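Globin II, extracellular (Lumbricus terrestris, PDB 1X9F) probably binds and carries oxygen through its heme iron, as one globin subunit of the earthworm's giant extracellular hemoglobin, erythrocruorin. Local coordinates at residues G17-S22 with H115-Q120; R45-R50 with R99-N104; G70-A75 with A132-I137; E87-L92 with D139-H144. All blocks are in the same frame, centred on the assembly; numbering follows the deposited sequence.

In the fold
Contact 3 lies nearest the middle of the fold, and contact 4 adjoins it, with centres about 10 Å apart; both use helix 127-142, and they meet where Ile137 O lies 3.6 Å from Leu89 CD2. Contact 1 joins contact 3 through Tyr20, whose CE1 is 3.6 Å from Asp73 OD2. Contact 2 lies on the other side of the chain's centre, about 24 Å from contact 1 between centres, and reaches contact 4 through Asp103 and Lys142. The heme relates them: contact 2 grips it directly, Leu72 of contact 3 and Leu92 and Ile141 of contact 4 line its pocket, and in contact 1 the side chain of Val117 stays about 12 Å away.

Contact 1 (G17-S22 with H115-Q120); sequences GRAYGS and HVVAAQ
Ala19, in the last turn of helix 6-20, meets Val117 and Gln120 of helix 103-121 and supplies nearly everything that 17-22 gives to the contact. Just before it, Arg18 turns its long chain elsewhere: it packs on Leu121, and its NH1 forms a salt bridge with an acidic side chain of another protein chain in the assembly. The methyl of Ala19 is directed at the facing helix and fits between two side chains one turn apart. Its CB lies 4.0 Å from Gln120 CB and 4.2 Å from Val117 CG2, carbon on carbon. With CG1 of Val117 anti to the backbone N (chi1 163°), it is the other methyl, CG2, that faces Ala19. The Gln120 chain folds at chi2 (-74°), which carries its amide back over the end of the opposing helix; there OE1 stands 3.5 Å from Ala19 O, two acceptors side by side without a hydrogen bond. Tyr20 is turned to the opposite side of its helix, stacked on Trp16 and in a cation-pi contact with Arg26. Gly21 then breaks the helix with a positive phi of 59°, a backbone shape that favours glycine, and Ser22 leads onward to pack on Asn83 of the Globin III chain. In globin terms this joins the end of the A helix to the G helix. Helix 23-40 lies beside them, taking Val116 and Gln120 on Phe29; Tyr125 in the loop beyond helix 103-121 covers Val117, and Tyr20 reaches Leu69 and Asp73 of helix 59-77.

Contact 2 (R45-R50 with R99-N104); sequences RSLFKR and RKIPDN. With HEM (protoporphyrin IX containing Fe), chain O; PO4 (phosphate ion), chain Q.
Leu47 CD2 touches Ile101 CG1 at 4.0 Å, the apolar bridge between the two segments, and lies near the backbone O of Lys100. Both side chains also lean on the heme of this subunit: Leu47 CD2 and Ile101 CG2 converge on its CAC atom, while Ile101 CD1 lies 3.7 Å from CHD. Phe48 approaches the macrocycle obliquely, its CE2 3.5 Å from CHD; CG lies beside the backbone N (chi1 -57°), which brings the ring to the carbon monoxide face of the heme. Trp34 meets that ring edge-to-face, His64 also touches it, and carbon monoxide contacts it. Were Phe48 replaced by an alanine, a gap beside the heme and the bound gas would probably open and Trp34 would lose its ring partner. The polar contacts belong to two arginines. Arg50 spans a heme propionate with two bonds, NE to O2D at 2.7 Å and the nearly straight NH2 to O1D (172°), while NH1 and NH2 hold a phosphate, probably from the crystallisation liquor. His97 of the neighbouring Globin III chain binds both anions too. Arg99 instead lays its guanidinium flat on the propionate root, with heme CAD 3.6 Å above the centre of its plane. Holding one edge of the heme between a CD-corner phenylalanine on the carbon monoxide face and FG-corner residues on the other is characteristic of the globin pocket.

Contact 3 (G70-A75 with A132-I137); sequences GGLDIA and ACIDHI
Leu72 crosses both Ile134 and Ile137 at about a right angle, its CD1 methyl set between the two isoleucines of helix 127-142. CD1 lies 4.2 Å from Ile134 CD1 and equally far from Ile137 CG2. Leu72 arrives there because CG is anti to the backbone N (chi1 -175°), extending a side chain whose root points past the other helix. Ala75, one turn on, faces Ile137 squarely: its CB stands 3.8 Å from Ile137 CG2 and as near to CG1 and CD1, so the isoleucine straddles the methyl with both branches. With a glycine in place of Ile137, the Ala75 methyl is likely to lose its cover, and Leu72 CD1 one of the two isoleucines it touches. Apolar contacts join the segments, with no hydrogen bond between them; the axes pass 11.2 Å apart and cross at 107°. Leu72 also lines the heme pocket. Around this E-to-H helix crossing, Ile113 of helix 103-121 closes on Leu72 and Ile134, Leu85 and Leu89 of helix 82-96 cover Ala75 and Ile137 respectively, and Trp16 of helix 6-20 packs on Leu72, while the Cys133–Cys4 disulfide ties helix 127-142 to the chain's start.

Contact 4 (E87-L92 with D139-H144); sequences EELDHL and DGIKGH. With HEM (protoporphyrin IX containing Fe), chain R.
Leu89 and Gly140 form the tight part of this contact, their CA atoms only 5.1 Å apart. Leu89 CD1 rests 3.9 Å from Gly140 CA, on the side where any other residue would carry a CB; such a CB would fall upon that methyl, so the close approach depends on glycine. The carbonyl oxygens of the two residues also lie near each other, without a hydrogen bond. Next to them Leu92 and Ile141 cross obliquely: Ile141 CG1, beside the backbone N (chi1 -61°), touches Leu92 CB at 4.0 Å, and the terminal CD1 methyls of both meet at 4.1 Å. The other flanks are looser. Asp90 takes no part in the packing and forms a salt bridge with Lys86, and the chain beyond the helix, Gly143 and His144, is poorly ordered and exposed. His91 faces outward as well, where its NE2 donates an almost straight bond (2.9 Å, 169°) to propionate O1A of a second heme, with the carboxylate at the edge of the His91 ring, near its plane. Joining the F and H helices, the contact backs the heme pocket, to which Leu92 and Ile141 belong; Leu92 O pairs with His96 ND1, consistent with the bond that commonly positions the proximal histidine in globins.

Contact 1 (G17-S22 with H115-Q120)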
# COMPACT_ATOMS: atom_id res chain seq x y z
N GLY B 17 0.19 8.69 34.10
CA GLY B 17 0.35 8.91 32.66
C GLY B 17 -0.96 8.78 31.92
O GLY B 17 -1.35 9.69 31.17
N ARG B 18 -1.66 7.67 32.13
CA ARG B 18 -2.95 7.44 31.48
C ARG B 18 -4.06 8.42 31.88
O ARG B 18 -4.92 8.73 31.06
CB ARG B 18 -3.40 6.00 31.70
CG ARG B 18 -3.26 5.12 30.47
CD ARG B 18 -2.45 3.86 30.71
NE ARG B 18 -2.90 3.14 31.90
CZ ARG B 18 -2.20 2.19 32.51
NH1 ARG B 18 -1.00 1.82 32.06
NH2 ARG B 18 -2.70 1.59 33.58
N ALA B 19 -4.06 8.89 33.13
CA ALA B 19 -5.13 9.76 33.63
C ALA B 19 -4.87 11.23 33.36
O ALA B 19 -5.80 12.02 33.19
CB ALA B 19 -5.34 9.53 35.12
N TYR B 20 -3.59 11.59 33.33
CA TYR B 20 -3.16 12.98 33.18
C TYR B 20 -3.60 13.59 31.86
O TYR B 20 -4.07 14.73 31.83
CB TYR B 20 -1.65 13.07 33.35
CG TYR B 20 -1.08 14.46 33.53
CD1 TYR B 20 0.24 14.73 33.15
CD2 TYR B 20 -1.83 15.49 34.10
CE1 TYR B 20 0.79 16.00 33.33
CE2 TYR B 20 -1.29 16.76 34.27
CZ TYR B 20 0.02 17.00 33.88
OH TYR B 20 0.55 18.25 34.06
N GLY B 21 -3.46 12.84 30.76
CA GLY B 21 -3.88 13.33 29.44
C GLY B 21 -3.18 14.61 29.03
O GLY B 21 -2.10 14.95 29.54
N SER B 22 -3.79 15.33 28.09
CA SER B 22 -3.21 16.55 27.53
C SER B 22 -4.30 17.51 27.03
O SER B 22 -5.49 17.16 27.06
CB SER B 22 -2.22 16.19 26.41
OG SER B 22 -2.91 15.55 25.34
N HIS B 115 -10.01 10.22 43.64
CA HIS B 115 -11.37 10.14 43.18
C HIS B 115 -11.47 10.38 41.69
O HIS B 115 -12.12 9.62 40.96
CB HIS B 115 -12.16 11.19 43.92
CG HIS B 115 -13.58 11.26 43.50
ND1 HIS B 115 -14.47 10.23 43.73
CD2 HIS B 115 -14.27 12.21 42.83
CE1 HIS B 115 -15.65 10.56 43.24
NE2 HIS B 115 -15.56 11.76 42.69
N VAL B 116 -10.82 11.45 41.24
CA VAL B 116 -10.81 11.81 39.84
C VAL B 116 -10.04 10.75 39.04
O VAL B 116 -10.50 10.33 37.98
CB VAL B 116 -10.25 13.24 39.65
CG1 VAL B 116 -10.22 13.60 38.18
CG2 VAL B 116 -11.10 14.25 40.42
N VAL B 117 -8.90 10.29 39.56
CA VAL B 117 -8.13 9.24 38.90
C VAL B 117 -8.95 7.94 38.77
O VAL B 117 -8.97 7.34 37.70
CB VAL B 117 -6.75 9.01 39.58
CG1 VAL B 117 -6.15 7.68 39.17
CG2 VAL B 117 -5.80 10.15 39.22
N ALA B 118 -9.63 7.54 39.85
CA ALA B 118 -10.53 6.38 39.80
C ALA B 118 -11.57 6.49 38.69
O ALA B 118 -11.85 5.52 37.98
CB ALA B 118 -11.22 6.19 41.15
N ALA B 119 -12.15 7.68 38.53
CA ALA B 119 -13.14 7.92 37.49
C ALA B 119 -12.52 7.87 36.09
O ALA B 119 -13.04 7.19 35.21
CB ALA B 119 -13.82 9.24 37.72
N GLN B 120 -11.40 8.58 35.91
CA GLN B 120 -10.62 8.58 34.67
C GLN B 120 -10.25 7.20 34.13
O GLN B 120 -10.30 6.96 32.92
CB GLN B 120 -9.32 9.34 34.91
CG GLN B 120 -9.47 10.84 34.92
CD GLN B 120 -9.69 11.39 33.53
OE1 GLN B 120 -9.06 10.93 32.58
NE2 GLN B 120 -10.58 12.36 33.41

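Contact 2 (R45-R50 with R99-N104)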
# COMPACT_ATOMS: atom_id res chain seq x y z
N ARG B 45 -10.88 27.09 49.90
CA ARG B 45 -11.09 27.95 48.75
C ARG B 45 -10.51 29.35 48.94
O ARG B 45 -9.90 29.90 48.03
CB ARG B 45 -12.59 28.06 48.53
CG ARG B 45 -13.00 28.48 47.18
CD ARG B 45 -14.39 28.02 46.87
NE ARG B 45 -14.59 27.99 45.44
CZ ARG B 45 -15.29 27.07 44.79
NH1 ARG B 45 -15.89 26.08 45.44
NH2 ARG B 45 -15.39 27.16 43.47
N SER B 46 -10.70 29.91 50.14
CA SER B 46 -10.25 31.27 50.47
C SER B 46 -8.75 31.48 50.27
O SER B 46 -8.29 32.61 50.09
CB SER B 46 -10.62 31.59 51.92
OG SER B 46 -9.94 30.73 52.81
N LEU B 47 -8.00 30.39 50.31
CA LEU B 47 -6.56 30.40 50.08
C LEU B 47 -6.20 30.77 48.64
O LEU B 47 -5.06 31.17 48.36
CB LEU B 47 -5.96 29.03 50.42
CG LEU B 47 -5.57 28.72 51.87
CD1 LEU B 47 -6.68 29.01 52.88
CD2 LEU B 47 -5.15 27.26 51.97
N PHE B 48 -7.17 30.65 47.73
CA PHE B 48 -6.88 30.75 46.31
C PHE B 48 -7.49 32.01 45.70
O PHE B 48 -7.68 32.11 44.49
CB PHE B 48 -7.36 29.49 45.58
CG PHE B 48 -6.75 28.22 46.11
CD1 PHE B 48 -7.46 27.42 47.00
CD2 PHE B 48 -5.47 27.84 45.74
CE1 PHE B 48 -6.90 26.25 47.50
CE2 PHE B 48 -4.90 26.68 46.24
CZ PHE B 48 -5.61 25.88 47.12
N LYS B 49 -7.79 32.98 46.57
CA LYS B 49 -8.40 34.24 46.16
C LYS B 49 -7.52 34.99 45.16
O LYS B 49 -8.03 35.59 44.22
CB LYS B 49 -8.72 35.12 47.37
CG LYS B 49 -9.89 36.08 47.16
CD LYS B 49 -11.25 35.37 47.25
CE LYS B 49 -12.39 36.25 46.72
NZ LYS B 49 -13.72 35.56 46.76
N ARG B 50 -6.20 34.94 45.36
CA ARG B 50 -5.27 35.64 44.47
C ARG B 50 -5.23 35.00 43.08
O ARG B 50 -4.68 35.58 42.14
CB ARG B 50 -3.86 35.65 45.07
CG ARG B 50 -2.87 36.51 44.30
CD ARG B 50 -1.41 36.15 44.53
NE ARG B 50 -0.96 34.97 43.79
CZ ARG B 50 -0.63 34.96 42.50
NH1 ARG B 50 -0.72 36.08 41.77
NH2 ARG B 50 -0.21 33.84 41.92
N ARG B 99 2.19 29.63 54.09
CA ARG B 99 0.74 29.51 53.91
C ARG B 99 0.18 28.67 55.05
O ARG B 99 0.82 27.71 55.51
CB ARG B 99 0.44 28.89 52.56
CG ARG B 99 1.22 29.55 51.45
CD ARG B 99 1.20 28.82 50.13
NE ARG B 99 1.92 29.57 49.11
CZ ARG B 99 1.50 30.73 48.60
NH1 ARG B 99 0.36 31.27 49.01
NH2 ARG B 99 2.22 31.34 47.67
N LYS B 100 -1.02 29.04 55.51
CA LYS B 100 -1.60 28.30 56.63
C LYS B 100 -2.42 27.14 56.08
O LYS B 100 -3.65 27.25 55.94
CB LYS B 100 -2.46 29.24 57.50
CG LYS B 100 -1.70 30.46 58.07
CD LYS B 100 -2.60 31.28 59.01
CE LYS B 100 -1.81 32.32 59.81
NZ LYS B 100 -1.31 33.45 58.97
N ILE B 101 -1.75 26.04 55.74
CA ILE B 101 -2.46 24.90 55.18
C ILE B 101 -2.51 23.76 56.19
O ILE B 101 -1.51 23.09 56.42
CB ILE B 101 -1.82 24.43 53.84
CG1 ILE B 101 -1.61 25.61 52.89
CG2 ILE B 101 -2.69 23.36 53.19
CD1 ILE B 101 -0.75 25.29 51.68
N PRO B 102 -3.67 23.56 56.82
CA PRO B 102 -3.84 22.42 57.72
C PRO B 102 -3.76 21.07 56.99
O PRO B 102 -4.07 20.99 55.80
CB PRO B 102 -5.23 22.65 58.33
CG PRO B 102 -5.93 23.54 57.36
CD PRO B 102 -4.88 24.41 56.77
N ASP B 103 -3.33 20.02 57.71
CA ASP B 103 -3.24 18.66 57.15
C ASP B 103 -4.56 18.26 56.51
O ASP B 103 -4.60 17.60 55.46
CB ASP B 103 -2.91 17.62 58.23
CG ASP B 103 -1.63 17.92 58.98
OD1 ASP B 103 -0.72 18.60 58.44
OD2 ASP B 103 -1.44 17.49 60.15
N ASN B 104 -5.63 18.63 57.20
CA ASN B 104 -7.00 18.48 56.75
C ASN B 104 -7.15 18.78 55.25
O ASN B 104 -7.91 18.09 54.54
CB ASN B 104 -7.82 19.43 57.62
CG ASN B 104 -9.22 19.62 57.15
OD1 ASN B 104 -9.94 18.65 56.88
ND2 ASN B 104 -9.64 20.87 57.06
CHA HEM O . 0.81 26.89 44.65
CHB HEM O . 1.92 22.16 44.11
CHC HEM O . -1.31 20.99 47.60
CHD HEM O . -2.24 25.75 48.31
C1A HEM O . 1.36 25.64 44.11
C2A HEM O . 2.24 25.67 43.03
C3A HEM O . 2.60 24.27 42.82
C4A HEM O . 1.84 23.60 43.90
CMA HEM O . 3.52 23.67 41.78
CAA HEM O . 2.68 26.85 42.21
CBA HEM O . 3.97 27.48 42.69
CGA HEM O . 4.18 28.70 41.81
O1A HEM O . 4.62 28.54 40.65
O2A HEM O . 3.90 29.82 42.29
C1B HEM O . 1.09 21.41 45.05
C2B HEM O . 1.14 20.03 45.06
C3B HEM O . 0.25 19.74 46.04
C4B HEM O . -0.29 20.90 46.55
CMB HEM O . 1.97 19.10 44.22
CAB HEM O . 0.01 18.47 46.35
CBB HEM O . -0.13 17.18 46.60
C1C HEM O . -1.90 22.24 48.07
C2C HEM O . -2.91 22.21 49.02
C3C HEM O . -3.17 23.55 49.22
C4C HEM O . -2.31 24.27 48.39
CMC HEM O . -3.51 20.98 49.65
CAC HEM O . -4.19 24.07 50.17
CBC HEM O . -5.46 23.66 50.04
C1D HEM O . -1.44 26.52 47.33
C2D HEM O . -1.56 27.91 47.23
C3D HEM O . -0.72 28.27 46.20
C4D HEM O . -0.14 26.99 45.76
CMD HEM O . -2.43 28.81 48.07
CAD HEM O . -0.44 29.66 45.67
CBD HEM O . -1.59 30.17 44.84
CGD HEM O . -1.18 31.53 44.31
O1D HEM O . -0.20 31.61 43.54
O2D HEM O . -1.83 32.52 44.68
NA HEM O . 1.13 24.42 44.70
NB HEM O . 0.24 21.99 45.94
NC HEM O . -1.48 23.47 47.68
ND HEM O . -0.59 25.92 46.45
FE HEM O . -0.12 23.96 46.24
P PO4 Q . 0.93 35.77 38.78
O1 PO4 Q . 0.33 37.06 39.32
O2 PO4 Q . 0.36 34.58 39.52
O3 PO4 Q . 2.43 35.79 38.96
O4 PO4 Q . 0.58 35.67 37.30

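Contact 3 (G70-A75 with A132-I137)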
# COMPACT_ATOMS: atom_id res chain seq x y z
N GLY B 70 1.32 20.06 37.40
CA GLY B 70 2.67 20.06 36.85
C GLY B 70 3.69 19.69 37.91
O GLY B 70 4.62 18.92 37.65
N GLY B 71 3.49 20.23 39.11
CA GLY B 71 4.32 19.89 40.26
C GLY B 71 4.13 18.45 40.65
O GLY B 71 5.10 17.73 40.90
N LEU B 72 2.87 18.02 40.70
CA LEU B 72 2.56 16.64 41.05
C LEU B 72 3.15 15.69 40.01
O LEU B 72 3.65 14.62 40.36
CB LEU B 72 1.05 16.46 41.18
CG LEU B 72 0.56 15.10 41.66
CD1 LEU B 72 1.03 14.79 43.08
CD2 LEU B 72 -0.95 15.04 41.58
N ASP B 73 3.10 16.09 38.75
CA ASP B 73 3.67 15.31 37.67
C ASP B 73 5.16 15.06 37.87
O ASP B 73 5.64 13.95 37.63
CB ASP B 73 3.44 16.01 36.34
CG ASP B 73 4.01 15.24 35.18
OD1 ASP B 73 5.02 15.71 34.60
OD2 ASP B 73 3.53 14.16 34.79
N ILE B 74 5.89 16.09 38.30
CA ILE B 74 7.32 15.95 38.58
C ILE B 74 7.56 14.93 39.69
O ILE B 74 8.42 14.05 39.58
CB ILE B 74 7.97 17.30 38.94
CG1 ILE B 74 7.92 18.26 37.73
CG2 ILE B 74 9.42 17.08 39.40
CD1 ILE B 74 8.33 19.70 38.04
N ALA B 75 6.77 15.06 40.76
CA ALA B 75 6.87 14.19 41.93
C ALA B 75 6.60 12.74 41.56
O ALA B 75 7.42 11.86 41.84
CB ALA B 75 5.92 14.66 43.02
N ALA B 132 -0.86 5.63 49.11
CA ALA B 132 0.45 5.55 49.72
C ALA B 132 1.44 6.52 49.08
O ALA B 132 2.21 7.19 49.77
CB ALA B 132 0.97 4.13 49.62
N CYS B 133 1.42 6.60 47.75
CA CYS B 133 2.35 7.43 47.01
C CYS B 133 2.01 8.92 47.06
O CYS B 133 2.91 9.75 47.08
CB CYS B 133 2.49 6.92 45.57
SG CYS B 133 3.50 5.42 45.46
N ILE B 134 0.72 9.26 47.09
CA ILE B 134 0.33 10.67 47.27
C ILE B 134 0.72 11.15 48.68
O ILE B 134 1.19 12.28 48.85
CB ILE B 134 -1.18 10.92 46.97
CG1 ILE B 134 -1.53 10.55 45.52
CG2 ILE B 134 -1.56 12.38 47.25
CD1 ILE B 134 -0.69 11.24 44.45
N ASP B 135 0.53 10.29 49.68
CA ASP B 135 0.97 10.56 51.05
C ASP B 135 2.44 10.89 51.09
O ASP B 135 2.84 11.91 51.65
CB ASP B 135 0.72 9.36 51.95
CG ASP B 135 -0.47 9.56 52.86
OD1 ASP B 135 -1.27 10.49 52.62
OD2 ASP B 135 -0.68 8.84 53.86
N HIS B 136 3.23 10.00 50.50
CA HIS B 136 4.67 10.17 50.45
C HIS B 136 5.04 11.52 49.85
O HIS B 136 5.98 12.17 50.31
CB HIS B 136 5.34 9.06 49.65
CG HIS B 136 6.82 9.17 49.63
ND1 HIS B 136 7.56 9.30 50.78
CD2 HIS B 136 7.71 9.19 48.61
CE1 HIS B 136 8.84 9.39 50.48
NE2 HIS B 136 8.96 9.32 49.16
N ILE B 137 4.30 11.93 48.83
CA ILE B 137 4.60 13.17 48.14
C ILE B 137 4.22 14.37 49.01
O ILE B 137 4.98 15.33 49.12
CB ILE B 137 3.92 13.20 46.74
CG1 ILE B 137 4.68 12.28 45.78
CG2 ILE B 137 3.85 14.62 46.18
CD1 ILE B 137 3.87 11.82 44.57

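Contact 4 (E87-L92 with D139-H144)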
# COMPACT_ATOMS: atom_id res chain seq x y z
N GLU B 87 14.44 16.81 46.09
CA GLU B 87 14.79 18.16 45.67
C GLU B 87 13.55 18.89 45.17
O GLU B 87 13.32 20.05 45.51
CB GLU B 87 15.90 18.12 44.62
CG GLU B 87 17.08 19.05 44.92
CD GLU B 87 17.61 18.92 46.34
OE1 GLU B 87 18.09 17.83 46.73
OE2 GLU B 87 17.54 19.93 47.08
N GLU B 88 12.73 18.20 44.37
CA GLU B 88 11.45 18.75 43.94
C GLU B 88 10.54 19.00 45.14
O GLU B 88 9.96 20.08 45.26
CB GLU B 88 10.75 17.87 42.90
CG GLU B 88 9.33 18.32 42.56
CD GLU B 88 9.26 19.71 41.92
OE1 GLU B 88 10.31 20.25 41.49
OE2 GLU B 88 8.15 20.26 41.85
N LEU B 89 10.44 18.01 46.02
CA LEU B 89 9.58 18.16 47.20
C LEU B 89 9.97 19.33 48.09
O LEU B 89 9.09 20.00 48.64
CB LEU B 89 9.51 16.85 47.99
CG LEU B 89 8.80 15.72 47.25
CD1 LEU B 89 8.62 14.52 48.17
CD2 LEU B 89 7.45 16.15 46.65
N ASP B 90 11.28 19.58 48.22
CA ASP B 90 11.81 20.72 48.99
C ASP B 90 11.43 22.03 48.34
O ASP B 90 11.05 22.98 49.02
CB ASP B 90 13.34 20.66 49.09
CG ASP B 90 13.84 19.60 50.07
OD1 ASP B 90 13.04 19.07 50.86
OD2 ASP B 90 15.04 19.24 50.11
N HIS B 91 11.55 22.08 47.01
CA HIS B 91 11.17 23.26 46.24
C HIS B 91 9.71 23.61 46.50
O HIS B 91 9.37 24.77 46.77
CB HIS B 91 11.40 23.04 44.75
CG HIS B 91 11.21 24.26 43.91
ND1 HIS B 91 12.17 25.23 43.77
CD2 HIS B 91 10.16 24.66 43.14
CE1 HIS B 91 11.73 26.18 42.97
NE2 HIS B 91 10.51 25.86 42.57
N LEU B 92 8.85 22.59 46.44
CA LEU B 92 7.41 22.75 46.67
C LEU B 92 7.11 23.14 48.11
O LEU B 92 6.27 24.01 48.37
CB LEU B 92 6.67 21.46 46.32
CG LEU B 92 6.64 20.99 44.86
CD1 LEU B 92 6.05 19.60 44.75
CD2 LEU B 92 5.87 21.98 43.99
N ASP B 139 3.95 14.41 52.32
CA ASP B 139 4.86 14.51 53.47
C ASP B 139 6.02 15.45 53.19
O ASP B 139 6.48 16.16 54.09
CB ASP B 139 5.40 13.14 53.89
CG ASP B 139 4.39 12.30 54.64
OD1 ASP B 139 3.42 12.87 55.20
OD2 ASP B 139 4.48 11.06 54.74
N GLY B 140 6.50 15.45 51.95
CA GLY B 140 7.60 16.31 51.54
C GLY B 140 7.22 17.76 51.30
O GLY B 140 8.08 18.64 51.31
N ILE B 141 5.93 18.03 51.07
CA ILE B 141 5.48 19.40 50.83
C ILE B 141 5.13 20.07 52.16
O ILE B 141 5.42 21.25 52.38
CB ILE B 141 4.27 19.42 49.85
CG1 ILE B 141 4.67 18.81 48.49
CG2 ILE B 141 3.74 20.85 49.65
CD1 ILE B 141 3.51 18.19 47.71
N LYS B 142 4.52 19.30 53.03
CA LYS B 142 4.21 19.74 54.38
C LYS B 142 5.50 19.91 55.16
O LYS B 142 5.68 20.90 55.87
CB LYS B 142 3.32 18.70 55.07
CG LYS B 142 1.97 18.54 54.37
CD LYS B 142 0.94 17.88 55.28
CE LYS B 142 1.22 16.39 55.49
NZ LYS B 142 0.05 15.72 56.13
N GLY B 143 6.42 18.95 55.00
CA GLY B 143 7.61 18.85 55.85
C GLY B 143 7.31 18.13 57.16
O GLY B 143 8.22 17.85 57.94
N HIS B 144 6.03 17.83 57.38
CA HIS B 144 5.56 17.16 58.59
C HIS B 144 5.59 15.65 58.39
O HIS B 144 5.62 15.16 57.24
CB HIS B 144 4.12 17.58 58.95
CG HIS B 144 3.97 19.01 59.40
ND1 HIS B 144 4.76 19.58 60.38
CD2 HIS B 144 3.09 19.96 59.02
CE1 HIS B 144 4.38 20.83 60.57
NE2 HIS B 144 3.37 21.09 59.76
CHA HEM R . 13.20 29.19 36.96
CHB HEM R . 10.30 28.08 33.16
CHC HEM R . 13.54 30.00 30.05
CHD HEM R . 16.26 31.42 33.89
C1A HEM R . 12.09 28.63 36.16
C2A HEM R . 11.05 27.92 36.76
C3A HEM R . 10.15 27.57 35.65
C4A HEM R . 10.86 28.17 34.51
CMA HEM R . 8.86 26.80 35.67
CAA HEM R . 10.88 27.58 38.21
CBA HEM R . 9.90 28.55 38.86
CGA HEM R . 9.74 28.13 40.29
O1A HEM R . 8.95 27.20 40.56
O2A HEM R . 10.41 28.73 41.16
C1B HEM R . 10.96 28.53 31.93
C2B HEM R . 10.39 28.26 30.69
C3B HEM R . 11.34 28.78 29.87
C4B HEM R . 12.36 29.34 30.62
CMB HEM R . 9.10 27.56 30.34
CAB HEM R . 11.21 28.81 28.54
CBB HEM R . 10.81 28.60 27.26
C1C HEM R . 14.62 30.57 30.87
C2C HEM R . 15.72 31.19 30.29
C3C HEM R . 16.45 31.58 31.39
C4C HEM R . 15.78 31.16 32.52
CMC HEM R . 16.03 31.40 28.83
CAC HEM R . 17.76 32.26 31.34
CBC HEM R . 18.07 33.58 31.68
C1D HEM R . 15.65 30.93 35.13
C2D HEM R . 16.26 31.12 36.36
C3D HEM R . 15.43 30.51 37.27
C4D HEM R . 14.33 29.97 36.43
CMD HEM R . 17.56 31.85 36.64
CAD HEM R . 15.59 30.40 38.76
CBD HEM R . 16.45 29.17 39.04
CGD HEM R . 16.50 29.00 40.53
O1D HEM R . 17.41 29.57 41.17
O2D HEM R . 15.61 28.31 41.06
NA HEM R . 12.00 28.83 34.81
NB HEM R . 12.16 29.18 31.95
NC HEM R . 14.62 30.55 32.23
ND HEM R . 14.48 30.23 35.11
FE HEM R . 13.30 29.73 33.54